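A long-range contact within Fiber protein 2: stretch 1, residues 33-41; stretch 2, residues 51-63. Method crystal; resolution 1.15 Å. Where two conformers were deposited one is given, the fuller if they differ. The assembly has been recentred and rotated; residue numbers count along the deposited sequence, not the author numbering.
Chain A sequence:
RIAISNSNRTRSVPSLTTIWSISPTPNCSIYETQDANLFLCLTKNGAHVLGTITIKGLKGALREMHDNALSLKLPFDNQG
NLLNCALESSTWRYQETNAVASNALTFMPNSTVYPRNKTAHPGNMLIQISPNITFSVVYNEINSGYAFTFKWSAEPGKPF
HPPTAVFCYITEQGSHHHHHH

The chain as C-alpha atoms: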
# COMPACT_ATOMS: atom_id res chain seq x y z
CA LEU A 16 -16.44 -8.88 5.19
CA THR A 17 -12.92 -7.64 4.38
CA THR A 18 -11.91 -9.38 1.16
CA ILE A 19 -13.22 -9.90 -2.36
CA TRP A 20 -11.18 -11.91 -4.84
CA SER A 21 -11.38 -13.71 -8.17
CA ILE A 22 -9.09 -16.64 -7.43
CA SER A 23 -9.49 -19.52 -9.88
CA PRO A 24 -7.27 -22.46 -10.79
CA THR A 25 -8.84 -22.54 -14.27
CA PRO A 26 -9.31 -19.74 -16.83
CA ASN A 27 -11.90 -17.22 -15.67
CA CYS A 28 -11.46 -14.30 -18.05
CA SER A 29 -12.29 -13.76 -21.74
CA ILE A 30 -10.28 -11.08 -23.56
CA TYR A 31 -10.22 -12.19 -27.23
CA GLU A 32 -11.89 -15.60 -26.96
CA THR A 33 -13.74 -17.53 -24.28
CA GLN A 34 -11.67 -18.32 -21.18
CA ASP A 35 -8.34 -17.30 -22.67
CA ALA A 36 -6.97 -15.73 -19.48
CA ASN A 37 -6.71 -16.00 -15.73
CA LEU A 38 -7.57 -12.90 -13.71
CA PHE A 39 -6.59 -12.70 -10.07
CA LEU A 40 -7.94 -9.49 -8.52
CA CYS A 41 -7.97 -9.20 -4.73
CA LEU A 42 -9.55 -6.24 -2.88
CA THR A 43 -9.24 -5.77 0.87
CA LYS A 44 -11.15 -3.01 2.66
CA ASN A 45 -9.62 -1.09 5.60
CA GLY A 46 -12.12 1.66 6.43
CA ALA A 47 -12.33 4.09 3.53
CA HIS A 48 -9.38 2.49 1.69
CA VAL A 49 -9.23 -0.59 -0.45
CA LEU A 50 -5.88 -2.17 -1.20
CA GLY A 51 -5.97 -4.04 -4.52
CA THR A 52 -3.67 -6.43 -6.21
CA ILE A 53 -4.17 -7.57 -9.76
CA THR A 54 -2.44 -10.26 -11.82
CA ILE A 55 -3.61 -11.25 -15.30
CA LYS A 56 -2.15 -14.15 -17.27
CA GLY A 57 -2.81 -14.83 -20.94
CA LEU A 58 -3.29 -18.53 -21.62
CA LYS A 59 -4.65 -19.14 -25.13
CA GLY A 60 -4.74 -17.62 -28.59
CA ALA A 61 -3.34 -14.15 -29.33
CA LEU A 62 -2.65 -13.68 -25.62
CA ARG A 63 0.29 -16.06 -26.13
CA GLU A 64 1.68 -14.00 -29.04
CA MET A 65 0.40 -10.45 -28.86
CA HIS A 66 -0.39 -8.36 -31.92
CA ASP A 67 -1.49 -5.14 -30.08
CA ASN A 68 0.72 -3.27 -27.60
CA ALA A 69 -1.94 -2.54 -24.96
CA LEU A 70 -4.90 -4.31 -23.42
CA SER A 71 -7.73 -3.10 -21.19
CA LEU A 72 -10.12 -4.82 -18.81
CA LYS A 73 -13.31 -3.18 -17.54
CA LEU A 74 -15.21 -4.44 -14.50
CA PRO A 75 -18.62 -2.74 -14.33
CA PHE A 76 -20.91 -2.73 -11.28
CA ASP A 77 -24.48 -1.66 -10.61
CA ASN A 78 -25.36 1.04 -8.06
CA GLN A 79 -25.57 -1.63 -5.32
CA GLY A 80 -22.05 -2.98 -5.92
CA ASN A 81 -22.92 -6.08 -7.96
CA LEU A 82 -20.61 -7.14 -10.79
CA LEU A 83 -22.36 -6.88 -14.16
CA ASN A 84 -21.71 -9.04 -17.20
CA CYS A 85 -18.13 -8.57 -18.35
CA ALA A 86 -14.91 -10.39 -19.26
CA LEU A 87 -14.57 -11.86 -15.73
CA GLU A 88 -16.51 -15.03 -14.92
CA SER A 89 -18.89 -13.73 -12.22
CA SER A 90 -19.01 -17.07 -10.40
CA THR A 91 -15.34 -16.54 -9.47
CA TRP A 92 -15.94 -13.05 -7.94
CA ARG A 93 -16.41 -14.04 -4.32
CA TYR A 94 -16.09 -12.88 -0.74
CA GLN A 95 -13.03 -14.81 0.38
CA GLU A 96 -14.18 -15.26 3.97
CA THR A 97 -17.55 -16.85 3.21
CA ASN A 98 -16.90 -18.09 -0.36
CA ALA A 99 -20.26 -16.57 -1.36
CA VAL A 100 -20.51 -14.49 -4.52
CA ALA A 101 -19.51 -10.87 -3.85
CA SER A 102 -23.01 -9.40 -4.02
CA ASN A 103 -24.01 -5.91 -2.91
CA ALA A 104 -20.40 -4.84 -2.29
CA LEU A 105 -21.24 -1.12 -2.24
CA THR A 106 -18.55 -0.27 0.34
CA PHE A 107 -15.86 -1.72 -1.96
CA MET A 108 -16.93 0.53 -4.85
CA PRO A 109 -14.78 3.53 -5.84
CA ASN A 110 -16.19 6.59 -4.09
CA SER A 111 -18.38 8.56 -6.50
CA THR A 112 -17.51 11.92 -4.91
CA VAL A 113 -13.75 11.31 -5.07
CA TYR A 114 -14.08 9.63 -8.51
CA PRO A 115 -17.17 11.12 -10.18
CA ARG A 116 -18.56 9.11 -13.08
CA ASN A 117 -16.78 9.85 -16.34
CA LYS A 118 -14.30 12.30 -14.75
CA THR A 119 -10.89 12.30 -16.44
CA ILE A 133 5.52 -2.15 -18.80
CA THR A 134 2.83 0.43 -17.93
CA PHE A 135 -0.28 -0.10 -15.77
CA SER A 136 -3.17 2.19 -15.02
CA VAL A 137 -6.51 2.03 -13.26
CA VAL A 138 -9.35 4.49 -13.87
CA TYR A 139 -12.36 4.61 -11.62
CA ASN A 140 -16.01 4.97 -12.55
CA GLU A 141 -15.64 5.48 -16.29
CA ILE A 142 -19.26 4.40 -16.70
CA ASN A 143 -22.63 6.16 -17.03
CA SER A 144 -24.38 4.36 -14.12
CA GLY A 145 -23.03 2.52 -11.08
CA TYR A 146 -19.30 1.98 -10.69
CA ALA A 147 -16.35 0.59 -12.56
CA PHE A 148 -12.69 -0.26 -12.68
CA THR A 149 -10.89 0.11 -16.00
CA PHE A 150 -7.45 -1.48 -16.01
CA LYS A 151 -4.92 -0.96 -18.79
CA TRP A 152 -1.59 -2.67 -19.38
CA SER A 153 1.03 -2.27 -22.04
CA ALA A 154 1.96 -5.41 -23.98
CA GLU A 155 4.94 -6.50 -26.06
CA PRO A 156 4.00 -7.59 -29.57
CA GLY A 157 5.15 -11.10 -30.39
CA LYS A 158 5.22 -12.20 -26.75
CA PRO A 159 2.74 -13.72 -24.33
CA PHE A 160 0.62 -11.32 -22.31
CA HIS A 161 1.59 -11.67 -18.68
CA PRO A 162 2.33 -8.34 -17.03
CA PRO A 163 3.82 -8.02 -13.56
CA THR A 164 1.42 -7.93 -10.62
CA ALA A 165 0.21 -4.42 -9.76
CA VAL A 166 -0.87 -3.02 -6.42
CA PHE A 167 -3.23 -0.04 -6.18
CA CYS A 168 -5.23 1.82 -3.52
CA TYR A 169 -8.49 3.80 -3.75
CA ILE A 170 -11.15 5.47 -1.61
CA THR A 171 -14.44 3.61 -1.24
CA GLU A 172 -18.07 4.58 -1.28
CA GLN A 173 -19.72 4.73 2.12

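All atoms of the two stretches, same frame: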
# COMPACT_ATOMS: atom_id res chain seq x y z
N THR A 33 -13.22 -17.03 -25.54
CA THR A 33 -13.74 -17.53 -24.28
C THR A 33 -12.66 -18.16 -23.42
O THR A 33 -11.95 -19.05 -23.88
CB THR A 33 -14.82 -18.60 -24.55
OG1 THR A 33 -15.81 -18.07 -25.44
CG2 THR A 33 -15.48 -19.02 -23.24
N GLN A 34 -12.55 -17.71 -22.17
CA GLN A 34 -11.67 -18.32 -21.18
C GLN A 34 -10.23 -18.45 -21.67
O GLN A 34 -9.61 -19.49 -21.56
CB GLN A 34 -12.26 -19.66 -20.73
CG GLN A 34 -13.54 -19.44 -19.92
CD GLN A 34 -14.07 -20.71 -19.31
OE1 GLN A 34 -13.81 -21.81 -19.81
NE2 GLN A 34 -14.82 -20.59 -18.22
N ASP A 35 -9.70 -17.33 -22.16
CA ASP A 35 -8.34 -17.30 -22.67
C ASP A 35 -7.36 -16.73 -21.66
O ASP A 35 -6.16 -16.67 -21.96
CB ASP A 35 -8.26 -16.53 -24.00
CG ASP A 35 -8.73 -15.08 -23.91
OD1 ASP A 35 -9.14 -14.62 -22.82
OD2 ASP A 35 -8.67 -14.38 -24.97
N ALA A 36 -7.84 -16.35 -20.47
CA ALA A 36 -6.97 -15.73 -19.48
C ALA A 36 -7.38 -16.09 -18.07
O ALA A 36 -8.52 -16.52 -17.81
CB ALA A 36 -7.00 -14.20 -19.64
N ASN A 37 -6.44 -15.90 -17.15
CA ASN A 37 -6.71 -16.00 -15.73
C ASN A 37 -6.56 -14.63 -15.10
O ASN A 37 -5.50 -14.02 -15.24
CB ASN A 37 -5.77 -17.00 -15.05
CG ASN A 37 -6.17 -17.26 -13.61
OD1 ASN A 37 -5.95 -16.39 -12.75
ND2 ASN A 37 -6.77 -18.41 -13.35
N LEU A 38 -7.62 -14.16 -14.44
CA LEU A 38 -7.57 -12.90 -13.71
C LEU A 38 -7.61 -13.17 -12.23
O LEU A 38 -8.55 -13.79 -11.72
CB LEU A 38 -8.76 -12.02 -14.09
CG LEU A 38 -8.83 -10.69 -13.32
CD1 LEU A 38 -7.66 -9.78 -13.68
CD2 LEU A 38 -10.14 -9.98 -13.58
N PHE A 39 -6.60 -12.67 -11.53
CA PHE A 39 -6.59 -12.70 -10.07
C PHE A 39 -6.58 -11.26 -9.57
O PHE A 39 -5.57 -10.58 -9.60
CB PHE A 39 -5.39 -13.46 -9.54
CG PHE A 39 -5.31 -13.43 -8.04
CD1 PHE A 39 -6.24 -14.08 -7.27
CD2 PHE A 39 -4.34 -12.66 -7.41
CE1 PHE A 39 -6.20 -14.04 -5.87
CE2 PHE A 39 -4.27 -12.63 -6.03
CZ PHE A 39 -5.19 -13.33 -5.26
N LEU A 40 -7.75 -10.81 -9.12
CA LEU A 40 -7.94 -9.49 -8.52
C LEU A 40 -8.35 -9.74 -7.08
O LEU A 40 -9.26 -10.53 -6.83
CB LEU A 40 -9.03 -8.72 -9.27
CG LEU A 40 -9.46 -7.40 -8.65
CD1 LEU A 40 -8.31 -6.40 -8.52
CD2 LEU A 40 -10.57 -6.78 -9.47
N CYS A 41 -7.67 -9.07 -6.14
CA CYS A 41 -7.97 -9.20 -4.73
C CYS A 41 -8.11 -7.80 -4.14
O CYS A 41 -7.17 -6.99 -4.29
CB CYS A 41 -6.85 -9.98 -4.02
SG CYS A 41 -7.15 -10.20 -2.24
N GLY A 51 -5.72 -3.09 -3.45
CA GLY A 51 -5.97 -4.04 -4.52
C GLY A 51 -4.69 -4.61 -5.09
O GLY A 51 -3.70 -3.89 -5.26
N THR A 52 -4.71 -5.91 -5.38
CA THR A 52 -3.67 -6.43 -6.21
C THR A 52 -4.29 -7.16 -7.39
O THR A 52 -5.37 -7.75 -7.30
CB THR A 52 -2.80 -7.33 -5.40
OG1 THR A 52 -2.28 -7.41 -4.20
CG2 THR A 52 -2.18 -8.85 -6.19
N ILE A 53 -3.64 -7.00 -8.53
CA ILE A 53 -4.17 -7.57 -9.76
C ILE A 53 -3.06 -8.22 -10.57
O ILE A 53 -2.01 -7.62 -10.85
CB ILE A 53 -4.96 -6.52 -10.59
CG1 ILE A 53 -5.65 -7.20 -11.78
CG2 ILE A 53 -4.12 -5.33 -11.01
CD1 ILE A 53 -6.69 -6.29 -12.45
N THR A 54 -3.32 -9.46 -10.97
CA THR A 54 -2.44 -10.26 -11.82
C THR A 54 -3.29 -10.87 -12.92
O THR A 54 -4.30 -11.53 -12.63
CB THR A 54 -1.76 -11.38 -11.02
OG1 THR A 54 -1.08 -10.81 -9.90
CG2 THR A 54 -0.76 -12.13 -11.90
N ILE A 55 -2.90 -10.66 -14.18
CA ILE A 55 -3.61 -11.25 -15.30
C ILE A 55 -2.61 -12.05 -16.12
O ILE A 55 -1.49 -11.58 -16.37
CB ILE A 55 -4.34 -10.16 -16.12
CG1 ILE A 55 -5.17 -10.80 -17.23
CG2 ILE A 55 -3.37 -9.11 -16.65
CD1 ILE A 55 -6.22 -9.89 -17.85
N LYS A 56 -3.02 -13.25 -16.52
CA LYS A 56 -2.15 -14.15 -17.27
C LYS A 56 -2.86 -14.61 -18.53
O LYS A 56 -3.94 -15.19 -18.47
CB LYS A 56 -1.75 -15.38 -16.45
CG LYS A 56 -0.68 -16.21 -17.15
CD LYS A 56 -0.31 -17.48 -16.41
CE LYS A 56 0.75 -18.27 -17.17
NZ LYS A 56 1.36 -19.36 -16.35
N GLY A 57 -2.24 -14.36 -19.68
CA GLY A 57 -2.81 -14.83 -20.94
C GLY A 57 -2.47 -16.30 -21.15
O GLY A 57 -1.33 -16.71 -20.91
N LEU A 58 -3.45 -17.08 -21.58
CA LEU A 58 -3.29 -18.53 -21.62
C LEU A 58 -3.48 -19.18 -22.99
O LEU A 58 -2.93 -20.26 -23.22
CB LEU A 58 -4.27 -19.17 -20.64
CG LEU A 58 -4.09 -18.78 -19.18
CD1 LEU A 58 -5.24 -19.30 -18.35
CD2 LEU A 58 -2.74 -19.27 -18.65
N LYS A 59 -4.25 -18.55 -23.86
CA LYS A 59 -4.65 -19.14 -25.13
C LYS A 59 -4.66 -18.10 -26.22
O LYS A 59 -4.89 -16.92 -25.94
CB LYS A 59 -6.10 -19.65 -25.05
CG LYS A 59 -6.35 -20.91 -24.27
CD LYS A 59 -7.82 -21.15 -23.98
CE LYS A 59 -8.73 -20.99 -25.19
NZ LYS A 59 -9.96 -21.82 -25.03
N GLY A 60 -4.50 -18.52 -27.47
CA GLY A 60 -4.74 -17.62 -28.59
C GLY A 60 -3.74 -16.48 -28.70
O GLY A 60 -2.57 -16.66 -28.38
N ALA A 61 -4.21 -15.31 -29.13
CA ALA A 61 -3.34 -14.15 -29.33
C ALA A 61 -2.69 -13.68 -28.04
O ALA A 61 -1.65 -13.01 -28.06
CB ALA A 61 -4.09 -12.99 -29.98
N LEU A 62 -3.29 -14.02 -26.90
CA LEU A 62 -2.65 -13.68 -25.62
C LEU A 62 -1.32 -14.41 -25.40
O LEU A 62 -0.57 -14.06 -24.49
CB LEU A 62 -3.58 -13.98 -24.45
CG LEU A 62 -4.83 -13.09 -24.35
CD1 LEU A 62 -5.72 -13.58 -23.22
CD2 LEU A 62 -4.44 -11.64 -24.13
N ARG A 63 -1.02 -15.42 -26.22
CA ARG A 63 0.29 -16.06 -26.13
C ARG A 63 1.29 -15.47 -27.12
O ARG A 63 2.48 -15.77 -27.05
CB ARG A 63 0.16 -17.57 -26.34
CG ARG A 63 -0.70 -18.28 -25.29
CD ARG A 63 -0.23 -18.06 -23.86
NE ARG A 63 1.18 -18.43 -23.67
CZ ARG A 63 1.86 -18.19 -22.55
NH1 ARG A 63 1.27 -17.59 -21.51
NH2 ARG A 63 3.13 -18.55 -22.47
O HOH W 1 -11.66 -20.32 -26.23
O HOH W 2 -6.70 -15.10 -26.73
O HOH W 3 -3.79 -14.56 -12.59

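Two neighbouring strands, residues 36-41 and 51-57, run antiparallel, their axes approaching to 4.7 Å, and the contact buries 785 Å² in all. Three residues of the first stretch, Asp35, Phe39 and Asn37, have the most surface covered by the second: Phe39 and Asn37 each form a reciprocal backbone pair, while Asp35 accepts bonds from the turn that follows the second strand.

Asp35, the most covered, lies just before its strand, where the ladder gives way to a turn. Its carbonyl serves two donors in succession: Leu58 N at 2.8 Å from Asp35 O, and Lys59 N at 3.3 Å from the same oxygen, the latter a weak bond. Leu62 closes over this point, its CD1 lying 3.4 Å from Asp35 CG and 3.9 Å from Ala36 CB; the small alanine leaves the leucine end close against the strand. The buried carboxylate of Asp35 is not left unpaired: OD1 is bonded elsewhere in the structure, and a water donates to both Asp35 OD2 and Lys59 O, at 2.7 Å each. A second water links the backbone of Thr33 to the amino group of Lys59, whose long chain lies along the loop, with CD 3.4 Å from Gln34 O. Gly57 suits its tight place, for a CB there would come within 2.7 Å of Leu62 CB.

Phe39 sits in the middle of the ladder, paired with Thr54. Phe39 N donates to Thr54 O at 2.8 Å, and Thr54 N returns a bond to Phe39 O at 2.9 Å. With chi1 at t, the ring lies on the same sheet face as Thr52 and Thr54. Thr54 OG1 lies at the ring edge, while Phe39 CE2 approaches Thr52 CG2 to 4.3 Å. The threonines suit this position because their beta-branched chains favour extended backbone and offer a methyl as well as a hydroxyl, and both hydroxyls are bonded elsewhere in the structure.

Asn37 makes the same reciprocal pair with Lys56: Asn37 N to Lys56 O and Lys56 N to Asn37 O are both 2.9 Å. Its CB lies 4.1 Å from Leu58 CD1, while its partly exposed amide can meet solvent, a water donating to Asn37 OD1 at 2.8 Å. Lys56 leads its charged end away from the contact.

On the opposite face, Leu38 and Leu40 alternate with these residues and meet branched aliphatic partners. Leu38 CD1 packs 3.8 Å from Ile53 CG1, and Leu40 CD1 3.9 Å from Ile53 CB, a buried apolar surface without polar groups to satisfy.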